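Hexokinase (Schistosoma mansoni, PDB 1BDG) binds glucose and, as a hexokinase, transfers phosphate from ATP to hexoses to give hexose 6-phosphates, the opening reaction of glycolysis. Local coordinates at residues T153-L157 with V169-A175; L313-L317 with D349-P353. All coordinates share one frame; numbering follows the deposited sequence.

Contact 1: residues T153-L157 with V169-A175; sequences THATL and VEGHNVA
The side-chain amide of Asn173 lies stacked over one face of the His154 imidazole, where strand 154-157 of the small subdomain is joined by a single antiparallel bridge to the residues just before helix 174-183. The two planes are 27° apart, and Asn173 ND2 hovers 3.2 Å above the ring plane, over its centre. Behind the amide, Asn173 CB makes a CH-pi contact with the same face. Asn173 is also the N-cap of the helix. Its CG is anti to the backbone N (chi1 175°), and a chi2 near zero turns OD1 back toward the backbone, where it accepts a weak capping bond from Ala175 N and a bond from Ala155 N, which approaches from above the carbonyl plane at 3.2 Å. Cap, stack and strand are thus joined through one amide.

Thr156 and Asn173 form a non-hydrogen-bonded pair. It is flanked by a weak bond from Val174 N to Ala155 O and by a straighter one from Leu157 N to His172 O (3.2 Å, 155°). Beyond it, Gly171 N donates to Leu157 O. Gly171 is the third residue of a type II turn, which His172 N closes on Val169 O at 3.0 Å. Leu157 points into this turn and also touches Phe143 of strand 137-143; its side chain lies about 8 Å from bound glucose. Glu170 OE2 bonds Trp160 N, while the aliphatic part of its chain crosses Leu157: Leu157 CD2 sits 3.5 Å from Glu170 CG and equally close to Val169 CG1.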
ATOM      1  N   THR A 153     -20.158   7.581  -5.603  1.00 17.25           N
ATOM      2  CA  THR A 153     -19.788   8.784  -6.334  1.00 19.43           C
ATOM      3  C   THR A 153     -19.215   9.961  -5.562  1.00 19.10           C
ATOM      4  O   THR A 153     -18.445  10.735  -6.110  1.00 22.94           O
ATOM      5  CB  THR A 153     -20.957   9.314  -7.172  1.00 19.73           C
ATOM      6  OG1 THR A 153     -21.935   9.921  -6.311  1.00 20.17           O
ATOM      7  CG2 THR A 153     -21.592   8.168  -7.955  1.00 20.12           C
ATOM      8  N   HIS A 154     -19.612  10.121  -4.311  1.00 17.92           N
ATOM      9  CA  HIS A 154     -19.162  11.229  -3.480  1.00 17.26           C
ATOM     10  C   HIS A 154     -18.122  10.723  -2.490  1.00 17.79           C
ATOM     11  O   HIS A 154     -18.482  10.066  -1.508  1.00 19.95           O
ATOM     12  CB  HIS A 154     -20.370  11.795  -2.713  1.00 16.17           C
ATOM     13  CG  HIS A 154     -20.107  13.100  -2.029  1.00 17.46           C
ATOM     14  ND1 HIS A 154     -19.122  13.263  -1.078  1.00 21.88           N
ATOM     15  CD2 HIS A 154     -20.688  14.312  -2.177  1.00 18.15           C
ATOM     16  CE1 HIS A 154     -19.102  14.520  -0.673  1.00 18.34           C
ATOM     17  NE2 HIS A 154     -20.043  15.177  -1.327  1.00 18.37           N
ATOM     18  N   ALA A 155     -16.855  11.069  -2.701  1.00 15.68           N
ATOM     19  CA  ALA A 155     -15.790  10.629  -1.805  1.00 13.73           C
ATOM     20  C   ALA A 155     -15.044  11.840  -1.287  1.00 16.13           C
ATOM     21  O   ALA A 155     -14.726  12.739  -2.064  1.00 18.88           O
ATOM     22  CB  ALA A 155     -14.850   9.720  -2.529  1.00  8.88           C
ATOM     23  N   THR A 156     -14.774  11.877   0.016  1.00 17.02           N
ATOM     24  CA  THR A 156     -14.069  13.007   0.613  1.00 17.46           C
ATOM     25  C   THR A 156     -12.694  12.588   1.163  1.00 19.15           C
ATOM     26  O   THR A 156     -12.584  11.613   1.900  1.00 19.64           O
ATOM     27  CB  THR A 156     -14.939  13.688   1.723  1.00 15.72           C
ATOM     28  OG1 THR A 156     -16.170  14.166   1.148  1.00 17.01           O
ATOM     29  CG2 THR A 156     -14.218  14.881   2.335  1.00 12.96           C
ATOM     30  N   LEU A 157     -11.642  13.290   0.754  1.00 19.43           N
ATOM     31  CA  LEU A 157     -10.300  12.989   1.224  1.00 18.41           C
ATOM     32  C   LEU A 157     -10.274  13.290   2.715  1.00 19.15           C
ATOM     33  O   LEU A 157     -10.827  14.303   3.152  1.00 20.43           O
ATOM     34  CB  LEU A 157      -9.255  13.858   0.503  1.00 16.60           C
ATOM     35  CG  LEU A 157      -7.777  13.594   0.869  1.00 19.73           C
ATOM     36  CD1 LEU A 157      -7.343  12.188   0.433  1.00 17.98           C
ATOM     37  CD2 LEU A 157      -6.861  14.615   0.230  1.00 15.67           C
ATOM     38  N   VAL A 169      -7.005  19.973  -1.494  1.00 21.00           N
ATOM     39  CA  VAL A 169      -7.617  18.673  -1.754  1.00 20.02           C
ATOM     40  C   VAL A 169      -8.270  18.059  -0.516  1.00 19.70           C
ATOM     41  O   VAL A 169      -9.411  17.599  -0.579  1.00 19.32           O
ATOM     42  CB  VAL A 169      -6.592  17.666  -2.321  1.00 18.40           C
ATOM     43  CG1 VAL A 169      -7.301  16.401  -2.773  1.00 19.79           C
ATOM     44  CG2 VAL A 169      -5.844  18.287  -3.477  1.00 17.90           C
ATOM     45  N   GLU A 170      -7.564  18.093   0.617  1.00 20.38           N
ATOM     46  CA  GLU A 170      -8.062  17.488   1.854  1.00 19.27           C
ATOM     47  C   GLU A 170      -9.323  18.170   2.323  1.00 19.96           C
ATOM     48  O   GLU A 170      -9.397  19.397   2.337  1.00 20.36           O
ATOM     49  CB  GLU A 170      -7.013  17.547   2.961  1.00 18.00           C
ATOM     50  CG  GLU A 170      -5.729  16.784   2.724  1.00 14.89           C
ATOM     51  CD  GLU A 170      -4.820  16.817   3.947  1.00 18.33           C
ATOM     52  OE1 GLU A 170      -5.163  17.507   4.935  1.00 20.99           O
ATOM     53  OE2 GLU A 170      -3.766  16.148   3.944  1.00 18.12           O
ATOM     54  N   GLY A 171     -10.311  17.373   2.708  1.00 20.20           N
ATOM     55  CA  GLY A 171     -11.568  17.925   3.176  1.00 21.30           C
ATOM     56  C   GLY A 171     -12.531  18.209   2.050  1.00 20.71           C
ATOM     57  O   GLY A 171     -13.689  18.532   2.304  1.00 20.27           O
ATOM     58  N   HIS A 172     -12.058  18.062   0.813  1.00 20.62           N
ATOM     59  CA  HIS A 172     -12.881  18.291  -0.378  1.00 20.93           C
ATOM     60  C   HIS A 172     -13.375  16.985  -0.997  1.00 20.90           C
ATOM     61  O   HIS A 172     -12.831  15.895  -0.726  1.00 20.15           O
ATOM     62  CB  HIS A 172     -12.080  19.046  -1.448  1.00 20.76           C
ATOM     63  CG  HIS A 172     -11.686  20.432  -1.041  1.00 23.79           C
ATOM     64  ND1 HIS A 172     -10.423  20.742  -0.576  1.00 21.68           N
ATOM     65  CD2 HIS A 172     -12.388  21.591  -1.023  1.00 22.81           C
ATOM     66  CE1 HIS A 172     -10.365  22.029  -0.287  1.00 21.44           C
ATOM     67  NE2 HIS A 172     -11.543  22.567  -0.550  1.00 22.56           N
ATOM     68  N   ASN A 173     -14.390  17.089  -1.853  1.00 20.73           N
ATOM     69  CA  ASN A 173     -14.900  15.906  -2.528  1.00 20.13           C
ATOM     70  C   ASN A 173     -14.048  15.723  -3.780  1.00 21.61           C
ATOM     71  O   ASN A 173     -14.174  16.476  -4.751  1.00 23.52           O
ATOM     72  CB  ASN A 173     -16.370  16.060  -2.896  1.00 17.51           C
ATOM     73  CG  ASN A 173     -16.907  14.882  -3.713  1.00 19.81           C
ATOM     74  OD1 ASN A 173     -16.193  13.919  -4.003  1.00 20.12           O
ATOM     75  ND2 ASN A 173     -18.182  14.956  -4.084  1.00 19.52           N
ATOM     76  N   VAL A 174     -13.148  14.753  -3.733  1.00 21.40           N
ATOM     77  CA  VAL A 174     -12.277  14.452  -4.862  1.00 21.41           C
ATOM     78  C   VAL A 174     -13.002  14.174  -6.195  1.00 21.58           C
ATOM     79  O   VAL A 174     -12.530  14.597  -7.254  1.00 22.60           O
ATOM     80  CB  VAL A 174     -11.374  13.256  -4.518  1.00 21.95           C
ATOM     81  CG1 VAL A 174     -10.697  12.721  -5.768  1.00 22.65           C
ATOM     82  CG2 VAL A 174     -10.351  13.668  -3.476  1.00 21.54           C
ATOM     83  N   ALA A 175     -14.131  13.468  -6.156  1.00 19.72           N
ATOM     84  CA  ALA A 175     -14.872  13.151  -7.379  1.00 18.86           C
ATOM     85  C   ALA A 175     -15.295  14.416  -8.107  1.00 20.83           C
ATOM     86  O   ALA A 175     -15.312  14.473  -9.339  1.00 19.97           O
ATOM     87  CB  ALA A 175     -16.078  12.322  -7.061  1.00 11.98           C
TER

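Contact 2: residues L313-L317 with D349-P353; sequences LPERL and DLHVP
Leu317 and Leu350 cross at about a right angle, packing one loop of the large subdomain onto another: residues 313-317, which follow helix 288-304, meet residues 349-353 at the end of helix 340-349. Leu350 CD1 faces the fork of Leu317, 3.7 Å from Leu317 CD2 and just as near to Leu317 CD1. Leu350 CD2 meets Leu317 CD2 as well, so both methyls of Leu350 share in the contact. Beside this pair, the Pro314 ring presents CG to the forked end of Val352, 3.8 Å from Val352 CG2 and only slightly farther from Val352 CG1. Leu317, Leu350, Pro314 and Val352 are all buried, and together they make the compact part of the contact, where the meeting side chains are all apolar.

The fit is looser at the exposed edge, where Pro353 adds only its CD, 4.0 Å from Pro314 CG. Arg316 forms a separate, partly exposed flank that comes close without hydrogen bonding across the contact. It lays its aliphatic chain along the backbone of Leu350, with Arg316 CB 3.6 Å from Leu350 O. A bend at chi2 (99°) then carries the guanidinium past Asp349, whose carbonyl oxygen lies over one face of the group. Arg316 NH1 is 3.3 Å from Asp349 O, but the angle is too poor for a hydrogen bond; NE and NH2 of Arg316 are hydrogen-bonded elsewhere in the structure.

The chain turns at His351, where positive phi (52°) ends the helical course and brings Val352 back onto Leu346 of helix 340-349. Tyr327 of helix 327-331, assigned to the ATP site by similarity, touches Arg316, Asp349 and Leu350, while Leu313, turned away from residues 349-353, packs on Val300 and Val303 of helix 288-304.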
ATOM      1  N   LEU A 313      30.606   8.877   5.801  1.00 20.70           N
ATOM      2  CA  LEU A 313      29.277   8.793   5.215  1.00 20.86           C
ATOM      3  C   LEU A 313      29.413   9.399   3.815  1.00 20.63           C
ATOM      4  O   LEU A 313      30.015  10.457   3.663  1.00 20.38           O
ATOM      5  CB  LEU A 313      28.303   9.610   6.086  1.00 19.81           C
ATOM      6  CG  LEU A 313      26.805   9.755   5.783  1.00 19.08           C
ATOM      7  CD1 LEU A 313      26.102   8.452   6.032  1.00 15.50           C
ATOM      8  CD2 LEU A 313      26.216  10.837   6.676  1.00 16.39           C
ATOM      9  N   PRO A 314      28.943   8.693   2.771  1.00 21.46           N
ATOM     10  CA  PRO A 314      29.018   9.167   1.380  1.00 22.97           C
ATOM     11  C   PRO A 314      27.982  10.254   1.121  1.00 24.46           C
ATOM     12  O   PRO A 314      26.871  10.200   1.672  1.00 24.37           O
ATOM     13  CB  PRO A 314      28.667   7.927   0.560  1.00 21.97           C
ATOM     14  CG  PRO A 314      28.879   6.773   1.505  1.00 23.25           C
ATOM     15  CD  PRO A 314      28.413   7.321   2.823  1.00 22.77           C
ATOM     16  N   GLU A 315      28.328  11.193   0.237  1.00 24.53           N
ATOM     17  CA  GLU A 315      27.456  12.317  -0.126  1.00 24.59           C
ATOM     18  C   GLU A 315      26.033  11.848  -0.408  1.00 25.02           C
ATOM     19  O   GLU A 315      25.077  12.384   0.154  1.00 26.53           O
ATOM     20  CB  GLU A 315      28.026  13.060  -1.348  1.00 23.65           C
ATOM     21  N   ARG A 316      25.919  10.812  -1.240  1.00 25.26           N
ATOM     22  CA  ARG A 316      24.641  10.223  -1.631  1.00 25.48           C
ATOM     23  C   ARG A 316      23.723   9.906  -0.447  1.00 24.85           C
ATOM     24  O   ARG A 316      22.622  10.450  -0.351  1.00 25.71           O
ATOM     25  CB  ARG A 316      24.891   8.964  -2.459  1.00 26.27           C
ATOM     26  CG  ARG A 316      23.629   8.172  -2.798  1.00 29.49           C
ATOM     27  CD  ARG A 316      23.076   8.442  -4.206  1.00 31.80           C
ATOM     28  NE  ARG A 316      21.738   7.844  -4.353  1.00 33.58           N
ATOM     29  CZ  ARG A 316      21.236   7.331  -5.475  1.00 32.43           C
ATOM     30  NH1 ARG A 316      21.957   7.318  -6.598  1.00 31.32           N
ATOM     31  NH2 ARG A 316      19.997   6.840  -5.472  1.00 29.73           N
ATOM     32  N   LEU A 317      24.191   9.069   0.471  1.00 23.41           N
ATOM     33  CA  LEU A 317      23.408   8.686   1.653  1.00 21.77           C
ATOM     34  C   LEU A 317      23.125   9.823   2.656  1.00 22.00           C
ATOM     35  O   LEU A 317      22.846   9.569   3.835  1.00 20.58           O
ATOM     36  CB  LEU A 317      24.080   7.508   2.367  1.00 19.78           C
ATOM     37  CG  LEU A 317      24.029   6.194   1.587  1.00 20.68           C
ATOM     38  CD1 LEU A 317      25.100   5.224   2.081  1.00 18.83           C
ATOM     39  CD2 LEU A 317      22.615   5.608   1.675  1.00 18.29           C
ATOM     40  N   ASP A 349      25.255   1.770  -6.753  1.00 21.75           N
ATOM     41  CA  ASP A 349      24.042   2.548  -6.591  1.00 22.11           C
ATOM     42  C   ASP A 349      24.308   3.708  -5.634  1.00 22.98           C
ATOM     43  O   ASP A 349      24.083   4.862  -5.994  1.00 23.43           O
ATOM     44  CB  ASP A 349      22.865   1.668  -6.135  1.00 22.80           C
ATOM     45  CG  ASP A 349      22.436   0.648  -7.200  1.00 23.62           C
ATOM     46  OD1 ASP A 349      22.447   0.981  -8.412  1.00 24.07           O
ATOM     47  OD2 ASP A 349      22.092  -0.496  -6.825  1.00 23.86           O
ATOM     48  N   LEU A 350      24.906   3.422  -4.477  1.00 24.18           N
ATOM     49  CA  LEU A 350      25.201   4.469  -3.486  1.00 25.06           C
ATOM     50  C   LEU A 350      26.579   5.134  -3.636  1.00 27.19           C
ATOM     51  O   LEU A 350      26.918   6.064  -2.888  1.00 28.09           O
ATOM     52  CB  LEU A 350      25.058   3.920  -2.068  1.00 22.86           C
ATOM     53  CG  LEU A 350      23.707   3.285  -1.734  1.00 22.93           C
ATOM     54  CD1 LEU A 350      23.716   2.732  -0.314  1.00 22.30           C
ATOM     55  CD2 LEU A 350      22.588   4.304  -1.918  1.00 22.33           C
ATOM     56  N   HIS A 351      27.373   4.659  -4.591  1.00 25.85           N
ATOM     57  CA  HIS A 351      28.704   5.215  -4.818  1.00 27.29           C
ATOM     58  C   HIS A 351      29.599   5.296  -3.551  1.00 26.62           C
ATOM     59  O   HIS A 351      30.484   6.166  -3.486  1.00 28.28           O
ATOM     60  CB  HIS A 351      28.614   6.613  -5.442  1.00 27.62           C
ATOM     61  CG  HIS A 351      27.732   6.695  -6.650  1.00 32.36           C
ATOM     62  ND1 HIS A 351      26.968   5.637  -7.102  1.00 33.97           N
ATOM     63  CD2 HIS A 351      27.477   7.727  -7.492  1.00 33.57           C
ATOM     64  CE1 HIS A 351      26.276   6.015  -8.168  1.00 33.06           C
ATOM     65  NE2 HIS A 351      26.570   7.278  -8.424  1.00 33.64           N
ATOM     66  N   VAL A 352      29.360   4.476  -2.528  1.00 22.94           N
ATOM     67  CA  VAL A 352      30.229   4.529  -1.354  1.00 21.50           C
ATOM     68  C   VAL A 352      31.667   4.385  -1.878  1.00 21.46           C
ATOM     69  O   VAL A 352      31.965   3.434  -2.598  1.00 21.15           O
ATOM     70  CB  VAL A 352      29.967   3.367  -0.380  1.00 21.40           C
ATOM     71  CG1 VAL A 352      30.846   3.515   0.857  1.00 21.33           C
ATOM     72  CG2 VAL A 352      28.514   3.329   0.031  1.00 24.18           C
ATOM     73  N   PRO A 353      32.558   5.333  -1.537  1.00 20.65           N
ATOM     74  CA  PRO A 353      33.983   5.435  -1.905  1.00 22.69           C
ATOM     75  C   PRO A 353      34.878   4.205  -1.646  1.00 22.89           C
ATOM     76  O   PRO A 353      35.436   3.629  -2.581  1.00 24.20           O
ATOM     77  CB  PRO A 353      34.448   6.630  -1.075  1.00 22.28           C
ATOM     78  CG  PRO A 353      33.245   7.478  -1.027  1.00 20.72           C
ATOM     79  CD  PRO A 353      32.170   6.482  -0.710  1.00 20.12           C
TER

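In the fold
Following the chain from the N terminus, contact 1 comes first: strand 154-157 and the turn leading into helix 174-183 close a loop of eleven residues that has neither helix nor strand and includes the substrate-binding Thr161 and Lys162. The chain then adds strand 189-195 to the small-subdomain sheet and builds three strands of the large-subdomain sheet before contact 2 closes a longer excursion, 31 residues that include helix 327-331 and most of helix 340-349. The two loops are in series, neither nested nor crossing, and their centres stand 42 Å apart. Contact 1 belongs to the small subdomain and ties the two-stranded hairpin to a helix; contact 2 joins loops between helices in the large subdomain.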